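Local atomic coordinates of 6-phospho-alpha-glucosidase (Merdibacter massiliensis, PDB entry 6VC6), a protein that hydrolyses 6-phospho-alpha-glucosides such as phosphorylated disaccharides, probably by the NAD- and manganese-dependent mechanism of family 4 glycoside hydrolases. Residues K34-D39 against K76-I81; C170-N175 against D243-V248; Q239-T244 against P260-G265. All blocks are in the same frame, centred on the assembly; numbering follows the deposited sequence.

Interaction 1 (K34-D39 against K76-I81); sequences KLVLFD and KDMDFI. With NAD (nicotinamide-adenine-dinucleotide), chain G.
The end methyl of M78, a selenomethionine, meets K34 and V36 and carries nearly all of this contact. Its CE lies 3.8 Å from V36 CG2. K34 lies along the methyl with its extended outer chain, CD, CE and NZ all near M78 CE, K34 CD at 3.9 Å. Both side chains cross the selenomethionine at about a right angle. M78 gets there by bending, for chi1 of -73° sets CG beside the backbone N and a second turn at chi2 (-72°) brings the selenium and its methyl back toward 34-39. No hydrogen bond joins the segments, because strand 4-9 lies between strands 32-38 and 80-83 in the parallel part of the mixed sheet of a Rossmann-type NAD-binding fold. K34 and V36 are hydrogen-bonded through their backbones to V6 on that middle strand. At the C-terminal end of strand 32-38, D39 takes the adenosine ribose in the usual manner of this fold. NAD O2B donates to D39 OD1 at 2.5 Å, and NAD O3B to D39 OD2 at 2.8 Å. D41 N also hydrogen-bonds to D39 OD1 and G12 N to D39 OD2, which helps fix the carboxylate, while M78 N is held by S137 OG.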
loop_
_atom_site.group_PDB
_atom_site.type_symbol
_atom_site.label_atom_id
_atom_site.label_comp_id
_atom_site.label_asym_id
_atom_site.label_seq_id
_atom_site.Cartn_x
_atom_site.Cartn_y
_atom_site.Cartn_z
ATOM N N LYS A 34 18.156 -13.924 -11.263
ATOM C CA LYS A 34 18.951 -13.113 -10.353
ATOM C C LYS A 34 18.023 -12.284 -9.478
ATOM O O LYS A 34 17.021 -11.749 -9.957
ATOM C CB LYS A 34 19.909 -12.203 -11.131
ATOM C CG LYS A 34 20.831 -11.361 -10.268
ATOM C CD LYS A 34 21.569 -10.339 -11.115
ATOM C CE LYS A 34 22.499 -9.483 -10.272
ATOM N NZ LYS A 34 23.065 -8.348 -11.053
ATOM N N LEU A 35 18.364 -12.186 -8.193
ATOM C CA LEU A 35 17.621 -11.374 -7.238
ATOM C C LEU A 35 18.601 -10.539 -6.429
ATOM O O LEU A 35 19.620 -11.056 -5.959
ATOM C CB LEU A 35 16.767 -12.239 -6.306
ATOM C CG LEU A 35 16.117 -11.494 -5.136
ATOM C CD1 LEU A 35 14.926 -10.673 -5.611
ATOM C CD2 LEU A 35 15.704 -12.461 -4.039
ATOM N N VAL A 36 18.295 -9.253 -6.270
ATOM C CA VAL A 36 19.139 -8.324 -5.528
ATOM C C VAL A 36 18.277 -7.584 -4.516
ATOM O O VAL A 36 17.257 -6.989 -4.880
ATOM C CB VAL A 36 19.850 -7.321 -6.457
ATOM C CG1 VAL A 36 20.734 -6.387 -5.645
ATOM C CG2 VAL A 36 20.667 -8.049 -7.509
ATOM N N LEU A 37 18.685 -7.620 -3.252
ATOM C CA LEU A 37 18.045 -6.829 -2.208
ATOM C C LEU A 37 18.809 -5.520 -2.048
ATOM O O LEU A 37 20.014 -5.529 -1.775
ATOM C CB LEU A 37 18.013 -7.591 -0.883
ATOM C CG LEU A 37 17.320 -8.953 -0.838
ATOM C CD1 LEU A 37 17.312 -9.490 0.585
ATOM C CD2 LEU A 37 15.906 -8.862 -1.385
ATOM N N PHE A 38 18.116 -4.400 -2.224
ATOM C CA PHE A 38 18.710 -3.086 -2.029
ATOM C C PHE A 38 18.078 -2.401 -0.825
ATOM O O PHE A 38 16.880 -2.555 -0.566
ATOM C CB PHE A 38 18.547 -2.201 -3.268
ATOM C CG PHE A 38 19.117 -0.819 -3.097
ATOM C CD1 PHE A 38 20.474 -0.591 -3.250
ATOM C CD2 PHE A 38 18.296 0.248 -2.768
ATOM C CE1 PHE A 38 21.001 0.677 -3.087
ATOM C CE2 PHE A 38 18.818 1.518 -2.603
ATOM C CZ PHE A 38 20.173 1.732 -2.763
ATOM N N ASP A 39 18.895 -1.642 -0.100
ATOM C CA ASP A 39 18.435 -0.875 1.048
ATOM C C ASP A 39 19.488 0.172 1.372
ATOM O O ASP A 39 20.660 0.028 1.017
ATOM C CB ASP A 39 18.174 -1.776 2.262
ATOM C CG ASP A 39 17.213 -1.150 3.256
ATOM O OD1 ASP A 39 17.442 0.007 3.664
ATOM O OD2 ASP A 39 16.227 -1.820 3.631
ATOM N N LYS A 76 21.120 -2.396 -12.241
ATOM C CA LYS A 76 21.651 -2.648 -13.574
ATOM C C LYS A 76 21.061 -3.929 -14.152
ATOM O O LYS A 76 21.086 -4.982 -13.506
ATOM C CB LYS A 76 23.176 -2.736 -13.535
ATOM C CG LYS A 76 23.872 -1.417 -13.827
ATOM C CD LYS A 76 25.231 -1.635 -14.471
ATOM C CE LYS A 76 26.320 -1.774 -13.423
ATOM N NZ LYS A 76 26.648 -0.466 -12.791
ATOM N N ASP A 77 20.528 -3.830 -15.372
ATOM C CA ASP A 77 19.988 -4.970 -16.115
ATOM C C ASP A 77 18.904 -5.692 -15.310
ATOM O O ASP A 77 18.996 -6.885 -15.013
ATOM C CB ASP A 77 21.110 -5.931 -16.526
ATOM C CG ASP A 77 20.651 -6.963 -17.539
ATOM O OD1 ASP A 77 20.645 -8.166 -17.204
ATOM O OD2 ASP A 77 20.297 -6.572 -18.671
HETATM N N MSE A 78 17.867 -4.940 -14.960
HETATM C CA MSE A 78 16.755 -5.491 -14.196
HETATM C C MSE A 78 15.472 -5.514 -15.020
HETATM O O MSE A 78 15.215 -4.608 -15.812
HETATM C CB MSE A 78 16.537 -4.689 -12.912
HETATM C CG MSE A 78 17.599 -4.922 -11.850
HETATM SE SE MSE A 78 17.461 -6.682 -11.022
HETATM C CE MSE A 78 19.355 -7.144 -10.974
ATOM N N ASP A 79 14.675 -6.564 -14.833
ATOM C CA ASP A 79 13.373 -6.659 -15.483
ATOM C C ASP A 79 12.252 -6.141 -14.593
ATOM O O ASP A 79 11.298 -5.533 -15.089
ATOM C CB ASP A 79 13.085 -8.108 -15.885
ATOM C CG ASP A 79 14.071 -8.639 -16.907
ATOM O OD1 ASP A 79 14.184 -8.036 -17.995
ATOM O OD2 ASP A 79 14.730 -9.661 -16.621
ATOM N N PHE A 80 12.353 -6.367 -13.285
ATOM C CA PHE A 80 11.327 -5.953 -12.340
ATOM C C PHE A 80 11.981 -5.357 -11.105
ATOM O O PHE A 80 12.997 -5.865 -10.622
ATOM C CB PHE A 80 10.433 -7.130 -11.931
ATOM C CG PHE A 80 9.445 -7.536 -12.984
ATOM C CD1 PHE A 80 8.227 -6.886 -13.096
ATOM C CD2 PHE A 80 9.731 -8.569 -13.860
ATOM C CE1 PHE A 80 7.313 -7.258 -14.063
ATOM C CE2 PHE A 80 8.821 -8.946 -14.829
ATOM C CZ PHE A 80 7.611 -8.289 -14.930
ATOM N N ILE A 81 11.390 -4.277 -10.597
ATOM C CA ILE A 81 11.815 -3.647 -9.353
ATOM C C ILE A 81 10.636 -3.682 -8.392
ATOM O O ILE A 81 9.596 -3.065 -8.656
ATOM C CB ILE A 81 12.301 -2.206 -9.571
ATOM C CG1 ILE A 81 13.383 -2.159 -10.652
ATOM C CG2 ILE A 81 12.822 -1.621 -8.268
ATOM C CD1 ILE A 81 14.670 -2.850 -10.261
HETATM P PA NAD G . 10.065 -1.423 7.538
HETATM O O1A NAD G . 10.118 -2.754 8.247
HETATM O O2A NAD G . 10.575 -0.180 8.227
HETATM O O5B NAD G . 10.832 -1.563 6.132
HETATM C C5B NAD G . 11.228 -0.405 5.404
HETATM C C4B NAD G . 12.593 -0.640 4.782
HETATM O O4B NAD G . 12.813 0.295 3.723
HETATM C C3B NAD G . 13.692 -0.430 5.811
HETATM O O3B NAD G . 14.565 -1.561 5.815
HETATM C C2B NAD G . 14.451 0.792 5.338
HETATM O O2B NAD G . 15.855 0.628 5.548
HETATM C C1B NAD G . 14.120 0.855 3.858
HETATM N N9A NAD G . 14.171 2.243 3.339
HETATM C C8A NAD G . 13.698 3.352 3.938
HETATM N N7A NAD G . 13.928 4.453 3.175
HETATM C C5A NAD G . 14.567 4.048 2.062
HETATM C C6A NAD G . 15.107 4.688 0.839
HETATM N N6A NAD G . 15.006 6.025 0.644
HETATM N N1A NAD G . 15.704 3.893 -0.077
HETATM C C2A NAD G . 15.812 2.562 0.100
HETATM N N3A NAD G . 15.347 1.917 1.183
HETATM C C4A NAD G . 14.730 2.592 2.180
HETATM O O3 NAD G . 8.556 -1.143 7.049
HETATM P PN NAD G . 7.485 -2.320 6.821
HETATM O O1N NAD G . 6.522 -2.319 7.985
HETATM O O2N NAD G . 8.200 -3.588 6.417
HETATM O O5D NAD G . 6.717 -1.740 5.535
HETATM C C5D NAD G . 7.294 -1.865 4.238
HETATM C C4D NAD G . 6.533 -0.956 3.285
HETATM O O4D NAD G . 5.505 -1.694 2.621
HETATM C C3D NAD G . 5.852 0.169 4.050
HETATM O O3D NAD G . 6.104 1.407 3.381
HETATM C C2D NAD G . 4.376 -0.140 3.954
HETATM O O2D NAD G . 3.599 1.056 3.895
HETATM C C1D NAD G . 4.310 -0.914 2.651
HETATM N N1N NAD G . 3.105 -1.734 2.547
HETATM C C2N NAD G . 2.221 -1.389 1.610
HETATM C C3N NAD G . 1.050 -2.104 1.432
HETATM C C7N NAD G . 0.090 -1.668 0.366
HETATM O O7N NAD G . -1.039 -2.129 0.351
HETATM N N7N NAD G . 0.501 -0.774 -0.533
HETATM C C4N NAD G . 0.802 -3.208 2.237
HETATM C C5N NAD G . 1.736 -3.548 3.210
HETATM C C6N NAD G . 2.897 -2.791 3.343
#

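Interaction 2 (C170-N175 against D243-V248); sequences CDQPEN and DTYGFV. With MN (manganese (II) ion), chain E; NAD (nicotinamide-adenine-dinucleotide), chain G; G6P (6-O-phosphono-alpha-D-glucopyranose), chain F.
Y245 reaches with its hydroxyl to Q172 and N175, on the first turn of helix 172-184, just past the loop that gives the manganese site of this family 4 glycosidase its cysteine. That loop starts at C170, whose SG binds manganese at 2.2 Å beside H200, O2 and O3 of the sugar phosphate, and NAD O7N. The same sulfur caps the helix, accepting from Q172 N over 3.3 Å in a nearly straight bond (167°). Next comes D171: its backbone N donates to NAD O7N at 3.1 Å, and its OD2 lies 2.8 Å from G6P O2, with OD1 hydrogen-bonded to H319. Replacing D171 by alanine would probably leave H319 ND1 without this mate and the sugar O2 without its close carboxylate neighbour. Q172 is bent at chi2 (78°); its OE1 is hydrogen-bonded to T262 OG1, which fixes the amide, and NE2 comes within 3.4 Å of G6P O1. The Q172 and Y245 side chains run past each other in opposite directions, amide and ring planes 49° apart, with Q172 NE2 4.0 Å from Y245 OH. One turn further on, N175 comes up to the phenol with a carbon rather than its amide, N175 CB sitting 3.4 Å from Y245 OH.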
loop_
_atom_site.group_PDB
_atom_site.type_symbol
_atom_site.label_atom_id
_atom_site.label_comp_id
_atom_site.label_asym_id
_atom_site.label_seq_id
_atom_site.Cartn_x
_atom_site.Cartn_y
_atom_site.Cartn_z
ATOM N N CYS A 170 -2.036 -1.862 -4.071
ATOM C CA CYS A 170 -2.382 -2.035 -2.667
ATOM C C CYS A 170 -3.103 -3.361 -2.498
ATOM O O CYS A 170 -3.896 -3.752 -3.360
ATOM C CB CYS A 170 -3.273 -0.896 -2.163
ATOM S SG CYS A 170 -3.925 -1.120 -0.494
ATOM N N ASP A 171 -2.836 -4.042 -1.384
ATOM C CA ASP A 171 -3.402 -5.364 -1.150
ATOM C C ASP A 171 -4.698 -5.329 -0.352
ATOM O O ASP A 171 -5.261 -6.392 -0.073
ATOM C CB ASP A 171 -2.383 -6.273 -0.451
ATOM C CG ASP A 171 -1.968 -5.765 0.913
ATOM O OD1 ASP A 171 -1.189 -6.474 1.584
ATOM O OD2 ASP A 171 -2.398 -4.667 1.316
ATOM N N GLN A 172 -5.196 -4.139 0.002
ATOM C CA GLN A 172 -6.431 -4.067 0.780
ATOM C C GLN A 172 -7.645 -4.541 -0.010
ATOM O O GLN A 172 -8.449 -5.311 0.546
ATOM C CB GLN A 172 -6.618 -2.649 1.326
ATOM C CG GLN A 172 -8.015 -2.359 1.848
ATOM C CD GLN A 172 -8.261 -2.945 3.225
ATOM O OE1 GLN A 172 -9.384 -2.927 3.726
ATOM N NE2 GLN A 172 -7.208 -3.465 3.847
ATOM N N PRO A 173 -7.855 -4.139 -1.273
ATOM C CA PRO A 173 -9.020 -4.668 -2.005
ATOM C C PRO A 173 -9.032 -6.183 -2.124
ATOM O O PRO A 173 -10.104 -6.793 -2.020
ATOM C CB PRO A 173 -8.904 -3.989 -3.377
ATOM C CG PRO A 173 -8.173 -2.729 -3.105
ATOM C CD PRO A 173 -7.172 -3.082 -2.044
ATOM N N GLU A 174 -7.874 -6.814 -2.339
ATOM C CA GLU A 174 -7.847 -8.272 -2.411
ATOM C C GLU A 174 -8.093 -8.898 -1.043
ATOM O O GLU A 174 -8.771 -9.928 -0.940
ATOM C CB GLU A 174 -6.517 -8.760 -2.987
ATOM C CG GLU A 174 -6.373 -10.281 -2.968
ATOM C CD GLU A 174 -5.058 -10.767 -3.545
ATOM O OE1 GLU A 174 -4.898 -10.731 -4.782
ATOM O OE2 GLU A 174 -4.183 -11.186 -2.757
ATOM N N ASN A 175 -7.550 -8.293 0.018
ATOM C CA ASN A 175 -7.756 -8.834 1.358
ATOM C C ASN A 175 -9.227 -8.813 1.751
ATOM O O ASN A 175 -9.680 -9.679 2.508
ATOM C CB ASN A 175 -6.920 -8.057 2.374
ATOM C CG ASN A 175 -5.468 -8.491 2.384
ATOM O OD1 ASN A 175 -5.142 -9.613 1.999
ATOM N ND2 ASN A 175 -4.588 -7.602 2.828
ATOM N N ASP A 243 -10.614 -5.541 15.109
ATOM C CA ASP A 243 -11.584 -4.476 15.341
ATOM C C ASP A 243 -11.854 -3.689 14.065
ATOM O O ASP A 243 -12.994 -3.285 13.808
ATOM C CB ASP A 243 -11.089 -3.544 16.448
ATOM C CG ASP A 243 -10.670 -4.292 17.698
ATOM O OD1 ASP A 243 -9.722 -3.840 18.373
ATOM O OD2 ASP A 243 -11.290 -5.333 18.006
ATOM N N THR A 244 -10.818 -3.463 13.254
ATOM C CA THR A 244 -10.995 -2.724 12.008
ATOM C C THR A 244 -11.889 -3.491 11.041
ATOM O O THR A 244 -12.797 -2.918 10.427
ATOM C CB THR A 244 -9.633 -2.435 11.373
ATOM O OG1 THR A 244 -8.883 -1.558 12.224
ATOM C CG2 THR A 244 -9.805 -1.783 10.008
ATOM N N TYR A 245 -11.651 -4.797 10.898
ATOM C CA TYR A 245 -12.483 -5.607 10.014
ATOM C C TYR A 245 -13.882 -5.795 10.588
ATOM O O TYR A 245 -14.870 -5.780 9.845
ATOM C CB TYR A 245 -11.819 -6.959 9.764
ATOM C CG TYR A 245 -10.881 -6.969 8.580
ATOM C CD1 TYR A 245 -11.296 -7.449 7.345
ATOM C CD2 TYR A 245 -9.580 -6.498 8.697
ATOM C CE1 TYR A 245 -10.443 -7.459 6.261
ATOM C CE2 TYR A 245 -8.719 -6.504 7.617
ATOM C CZ TYR A 245 -9.156 -6.986 6.402
ATOM O OH TYR A 245 -8.302 -6.994 5.323
ATOM N N GLY A 246 -13.986 -5.974 11.906
ATOM C CA GLY A 246 -15.290 -6.143 12.520
ATOM C C GLY A 246 -16.165 -4.912 12.420
ATOM O O GLY A 246 -17.395 -5.019 12.417
ATOM N N PHE A 247 -15.551 -3.730 12.328
ATOM C CA PHE A 247 -16.293 -2.478 12.238
ATOM C C PHE A 247 -17.077 -2.344 10.939
ATOM O O PHE A 247 -17.942 -1.466 10.847
ATOM C CB PHE A 247 -15.333 -1.298 12.393
ATOM C CG PHE A 247 -16.018 0.015 12.639
ATOM C CD1 PHE A 247 -16.580 0.298 13.873
ATOM C CD2 PHE A 247 -16.094 0.969 11.638
ATOM C CE1 PHE A 247 -17.209 1.508 14.102
ATOM C CE2 PHE A 247 -16.722 2.178 11.861
ATOM C CZ PHE A 247 -17.280 2.449 13.095
ATOM N N VAL A 248 -16.801 -3.186 9.938
ATOM C CA VAL A 248 -17.551 -3.082 8.689
ATOM C C VAL A 248 -19.017 -3.437 8.909
ATOM O O VAL A 248 -19.900 -2.928 8.207
ATOM C CB VAL A 248 -16.900 -3.969 7.608
ATOM C CG1 VAL A 248 -15.472 -3.526 7.323
ATOM C CG2 VAL A 248 -16.924 -5.426 8.041
HETATM MN MN MN E . -2.587 -0.391 1.061
HETATM P PA NAD G . 10.065 -1.423 7.538
HETATM O O1A NAD G . 10.118 -2.754 8.247
HETATM O O2A NAD G . 10.575 -0.180 8.227
HETATM O O5B NAD G . 10.832 -1.563 6.132
HETATM C C5B NAD G . 11.228 -0.405 5.404
HETATM C C4B NAD G . 12.593 -0.640 4.782
HETATM O O4B NAD G . 12.813 0.295 3.723
HETATM C C3B NAD G . 13.692 -0.430 5.811
HETATM O O3B NAD G . 14.565 -1.561 5.815
HETATM C C2B NAD G . 14.451 0.792 5.338
HETATM O O2B NAD G . 15.855 0.628 5.548
HETATM C C1B NAD G . 14.120 0.855 3.858
HETATM N N9A NAD G . 14.171 2.243 3.339
HETATM C C8A NAD G . 13.698 3.352 3.938
HETATM N N7A NAD G . 13.928 4.453 3.175
HETATM C C5A NAD G . 14.567 4.048 2.062
HETATM C C6A NAD G . 15.107 4.688 0.839
HETATM N N6A NAD G . 15.006 6.025 0.644
HETATM N N1A NAD G . 15.704 3.893 -0.077
HETATM C C2A NAD G . 15.812 2.562 0.100
HETATM N N3A NAD G . 15.347 1.917 1.183
HETATM C C4A NAD G . 14.730 2.592 2.180
HETATM O O3 NAD G . 8.556 -1.143 7.049
HETATM P PN NAD G . 7.485 -2.320 6.821
HETATM O O1N NAD G . 6.522 -2.319 7.985
HETATM O O2N NAD G . 8.200 -3.588 6.417
HETATM O O5D NAD G . 6.717 -1.740 5.535
HETATM C C5D NAD G . 7.294 -1.865 4.238
HETATM C C4D NAD G . 6.533 -0.956 3.285
HETATM O O4D NAD G . 5.505 -1.694 2.621
HETATM C C3D NAD G . 5.852 0.169 4.050
HETATM O O3D NAD G . 6.104 1.407 3.381
HETATM C C2D NAD G . 4.376 -0.140 3.954
HETATM O O2D NAD G . 3.599 1.056 3.895
HETATM C C1D NAD G . 4.310 -0.914 2.651
HETATM N N1N NAD G . 3.105 -1.734 2.547
HETATM C C2N NAD G . 2.221 -1.389 1.610
HETATM C C3N NAD G . 1.050 -2.104 1.432
HETATM C C7N NAD G . 0.090 -1.668 0.366
HETATM O O7N NAD G . -1.039 -2.129 0.351
HETATM N N7N NAD G . 0.501 -0.774 -0.533
HETATM C C4N NAD G . 0.802 -3.208 2.237
HETATM C C5N NAD G . 1.736 -3.548 3.210
HETATM C C6N NAD G . 2.897 -2.791 3.343
HETATM C C1 G6P F . -3.281 -2.470 5.001
HETATM C C2 G6P F . -2.870 -1.611 3.797
HETATM C C3 G6P F . -1.411 -1.191 3.793
HETATM C C4 G6P F . -1.009 -0.800 5.196
HETATM C C5 G6P F . -1.028 -2.062 6.038
HETATM C C6 G6P F . -0.742 -1.707 7.491
HETATM O O1 G6P F . -3.842 -3.705 4.536
HETATM O O2 G6P F . -3.152 -2.328 2.587
HETATM O O3 G6P F . -1.205 -0.091 2.901
HETATM O O4 G6P F . 0.309 -0.245 5.177
HETATM O O5 G6P F . -2.289 -2.741 6.012
HETATM O O6 G6P F . -0.189 -2.846 8.141
HETATM P P G6P F . 0.500 -2.706 9.586
HETATM O O1P G6P F . 1.904 -2.265 9.251
HETATM O O2P G6P F . -0.329 -1.665 10.303
HETATM O O3P G6P F . 0.383 -4.090 10.178
#

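Interaction 3 (Q239-T244 against P260-G265); sequences QSWLDT and PNTYDG. With G6P (6-O-phosphono-alpha-D-glucopyranose), chain F.
W241 and T244, one turn apart on helix 239-246, meet Y263 and T262 through van der Waals contact alone. W241 CH2 lies 4.0 Å from Y263 OH, the hydroxyl sitting at the edge of the indole and near its plane, while the indole carbon comes to the tyrosine ring obliquely. Beside this pair the two threonines cross at about a right angle, with T244 CG2 3.9 Å from T262 CB. With T244 OG1 beside the backbone N (chi1 -65°), CG2 is anti to that N and is the branch that meets T262. T262 OG1 has its hydrogen bond with Q172 instead, on the neighbouring helix.

The polar link between the segments is made by water. One molecule donates to T244 O at 2.8 Å and to T262 O at 3.1 Å, tying the helix to the loop.

Within 260-265, N261 OD1 accepts from Y263 N at 2.9 Å, almost straight (171°), in the carbonyl plane and on a lone pair; this Asx turn overlaps the type I turn from N261 to D264 and is a capping bond ahead of helix 264-268, holding the Y263 backbone in the turn.

Both aromatic residues then present edges to the bound sugar. W241 CZ2 approaches G6P O5 to 3.2 Å, and W241 NE1 lies 3.5 Å from the phosphate oxygen G6P O3P. Y263 OH stands 3.2 Å from G6P C1, which lies in the plane of the tyrosine ring. R237 makes a cation-pi contact with the indole, and H200, a manganese ligand, stacks on Y263. The two rings thus meet the sugar edge-on near its anomeric carbon, part of the 6-phosphoglucose pocket of this family 4 glycosidase.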
loop_
_atom_site.group_PDB
_atom_site.type_symbol
_atom_site.label_atom_id
_atom_site.label_comp_id
_atom_site.label_asym_id
_atom_site.label_seq_id
_atom_site.Cartn_x
_atom_site.Cartn_y
_atom_site.Cartn_z
ATOM N N GLN A 239 -5.169 -7.599 17.510
ATOM C CA GLN A 239 -6.515 -7.219 17.929
ATOM C C GLN A 239 -7.002 -5.978 17.191
ATOM O O GLN A 239 -8.192 -5.863 16.875
ATOM C CB GLN A 239 -6.550 -6.995 19.441
ATOM C CG GLN A 239 -7.925 -6.640 19.986
ATOM C CD GLN A 239 -8.956 -7.718 19.712
ATOM O OE1 GLN A 239 -8.680 -8.909 19.862
ATOM N NE2 GLN A 239 -10.150 -7.305 19.303
ATOM N N SER A 240 -6.097 -5.039 16.902
ATOM C CA SER A 240 -6.497 -3.820 16.207
ATOM C C SER A 240 -7.025 -4.115 14.809
ATOM O O SER A 240 -7.922 -3.416 14.324
ATOM C CB SER A 240 -5.322 -2.843 16.138
ATOM O OG SER A 240 -4.255 -3.380 15.377
ATOM N N TRP A 241 -6.489 -5.144 14.147
ATOM C CA TRP A 241 -6.976 -5.496 12.817
ATOM C C TRP A 241 -8.330 -6.191 12.890
ATOM O O TRP A 241 -9.175 -6.012 12.005
ATOM C CB TRP A 241 -5.957 -6.376 12.096
ATOM C CG TRP A 241 -4.987 -5.602 11.257
ATOM C CD1 TRP A 241 -3.627 -5.592 11.376
ATOM C CD2 TRP A 241 -5.300 -4.721 10.170
ATOM N NE1 TRP A 241 -3.075 -4.762 10.431
ATOM C CE2 TRP A 241 -4.081 -4.214 9.678
ATOM C CE3 TRP A 241 -6.493 -4.312 9.565
ATOM C CZ2 TRP A 241 -4.020 -3.321 8.611
ATOM C CZ3 TRP A 241 -6.430 -3.424 8.506
ATOM C CH2 TRP A 241 -5.202 -2.938 8.040
ATOM N N LEU A 242 -8.552 -6.993 13.934
ATOM C CA LEU A 242 -9.852 -7.634 14.107
ATOM C C LEU A 242 -10.941 -6.601 14.367
ATOM O O LEU A 242 -12.076 -6.753 13.901
ATOM C CB LEU A 242 -9.789 -8.650 15.247
ATOM C CG LEU A 242 -8.761 -9.772 15.093
ATOM C CD1 LEU A 242 -8.682 -10.609 16.360
ATOM C CD2 LEU A 242 -9.098 -10.641 13.894
ATOM N N ASP A 243 -10.614 -5.541 15.109
ATOM C CA ASP A 243 -11.584 -4.476 15.341
ATOM C C ASP A 243 -11.854 -3.689 14.065
ATOM O O ASP A 243 -12.994 -3.285 13.808
ATOM C CB ASP A 243 -11.089 -3.544 16.448
ATOM C CG ASP A 243 -10.670 -4.292 17.698
ATOM O OD1 ASP A 243 -9.722 -3.840 18.373
ATOM O OD2 ASP A 243 -11.290 -5.333 18.006
ATOM N N THR A 244 -10.818 -3.463 13.254
ATOM C CA THR A 244 -10.995 -2.724 12.008
ATOM C C THR A 244 -11.889 -3.491 11.041
ATOM O O THR A 244 -12.797 -2.918 10.427
ATOM C CB THR A 244 -9.633 -2.435 11.373
ATOM O OG1 THR A 244 -8.883 -1.558 12.224
ATOM C CG2 THR A 244 -9.805 -1.783 10.008
ATOM N N PRO A 260 -17.637 -1.681 1.909
ATOM C CA PRO A 260 -16.605 -0.646 2.026
ATOM C C PRO A 260 -15.199 -1.185 2.233
ATOM O O PRO A 260 -14.977 -2.210 2.881
ATOM C CB PRO A 260 -17.066 0.135 3.264
ATOM C CG PRO A 260 -17.693 -0.917 4.128
ATOM C CD PRO A 260 -18.308 -1.941 3.195
ATOM N N ASN A 261 -14.238 -0.471 1.650
ATOM C CA ASN A 261 -12.848 -0.604 2.060
ATOM C C ASN A 261 -12.748 -0.308 3.551
ATOM O O ASN A 261 -13.344 0.655 4.039
ATOM C CB ASN A 261 -11.977 0.360 1.250
ATOM C CG ASN A 261 -10.490 0.127 1.447
ATOM O OD1 ASN A 261 -9.990 0.115 2.572
ATOM N ND2 ASN A 261 -9.771 -0.043 0.342
ATOM N N THR A 262 -12.005 -1.145 4.281
ATOM C CA THR A 262 -11.963 -1.004 5.735
ATOM C C THR A 262 -11.378 0.332 6.173
ATOM O O THR A 262 -11.597 0.744 7.318
ATOM C CB THR A 262 -11.168 -2.146 6.371
ATOM O OG1 THR A 262 -9.782 -2.021 6.029
ATOM C CG2 THR A 262 -11.693 -3.493 5.895
ATOM N N TYR A 263 -10.646 1.018 5.296
ATOM C CA TYR A 263 -10.135 2.342 5.625
ATOM C C TYR A 263 -11.214 3.415 5.583
ATOM O O TYR A 263 -10.964 4.534 6.046
ATOM C CB TYR A 263 -8.993 2.709 4.677
ATOM C CG TYR A 263 -7.670 2.095 5.069
ATOM C CD1 TYR A 263 -6.891 2.658 6.071
ATOM C CD2 TYR A 263 -7.207 0.942 4.450
ATOM C CE1 TYR A 263 -5.683 2.098 6.436
ATOM C CE2 TYR A 263 -6.000 0.374 4.810
ATOM C CZ TYR A 263 -5.242 0.958 5.802
ATOM O OH TYR A 263 -4.040 0.398 6.167
ATOM N N ASP A 264 -12.397 3.106 5.047
ATOM C CA ASP A 264 -13.498 4.063 5.062
ATOM C C ASP A 264 -13.944 4.407 6.476
ATOM O O ASP A 264 -14.557 5.460 6.680
ATOM C CB ASP A 264 -14.694 3.519 4.279
ATOM C CG ASP A 264 -14.376 3.265 2.821
ATOM O OD1 ASP A 264 -13.203 3.427 2.423
ATOM O OD2 ASP A 264 -15.306 2.900 2.072
ATOM N N GLY A 265 -13.653 3.542 7.451
ATOM C CA GLY A 265 -14.119 3.784 8.807
ATOM C C GLY A 265 -13.542 5.047 9.414
ATOM O O GLY A 265 -14.209 5.733 10.192
HETATM C C1 G6P F . -3.281 -2.470 5.001
HETATM C C2 G6P F . -2.870 -1.611 3.797
HETATM C C3 G6P F . -1.411 -1.191 3.793
HETATM C C4 G6P F . -1.009 -0.800 5.196
HETATM C C5 G6P F . -1.028 -2.062 6.038
HETATM C C6 G6P F . -0.742 -1.707 7.491
HETATM O O1 G6P F . -3.842 -3.705 4.536
HETATM O O2 G6P F . -3.152 -2.328 2.587
HETATM O O3 G6P F . -1.205 -0.091 2.901
HETATM O O4 G6P F . 0.309 -0.245 5.177
HETATM O O5 G6P F . -2.289 -2.741 6.012
HETATM O O6 G6P F . -0.189 -2.846 8.141
HETATM P P G6P F . 0.500 -2.706 9.586
HETATM O O1P G6P F . 1.904 -2.265 9.251
HETATM O O2P G6P F . -0.329 -1.665 10.303
HETATM O O3P G6P F . 0.383 -4.090 10.178
HETATM O O HOH W 1 -13.068 -0.192 9.875
#

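In the fold
All three contacts are buried, but they lie in two places. Interaction 1 sits in the nucleotide-binding region, its centre about 31 Å from that of interaction 2 and on the opposite side of the chain's centre. NAD spans the gap, with its adenosine ribose at the first and its nicotinamide end at the second. Interactions 2 and 3 have centres about 5 Å apart and share helix 239-246, including D243 and T244; Q172 of the one meets T262 of the other. Their chemistry follows their place: a methyl packed on side chains of one sheet strand in interaction 1, a phenol against a helix whose preceding loop binds manganese and NAD in interaction 2, aromatic edges and a water bridge around the same sugar in interaction 3.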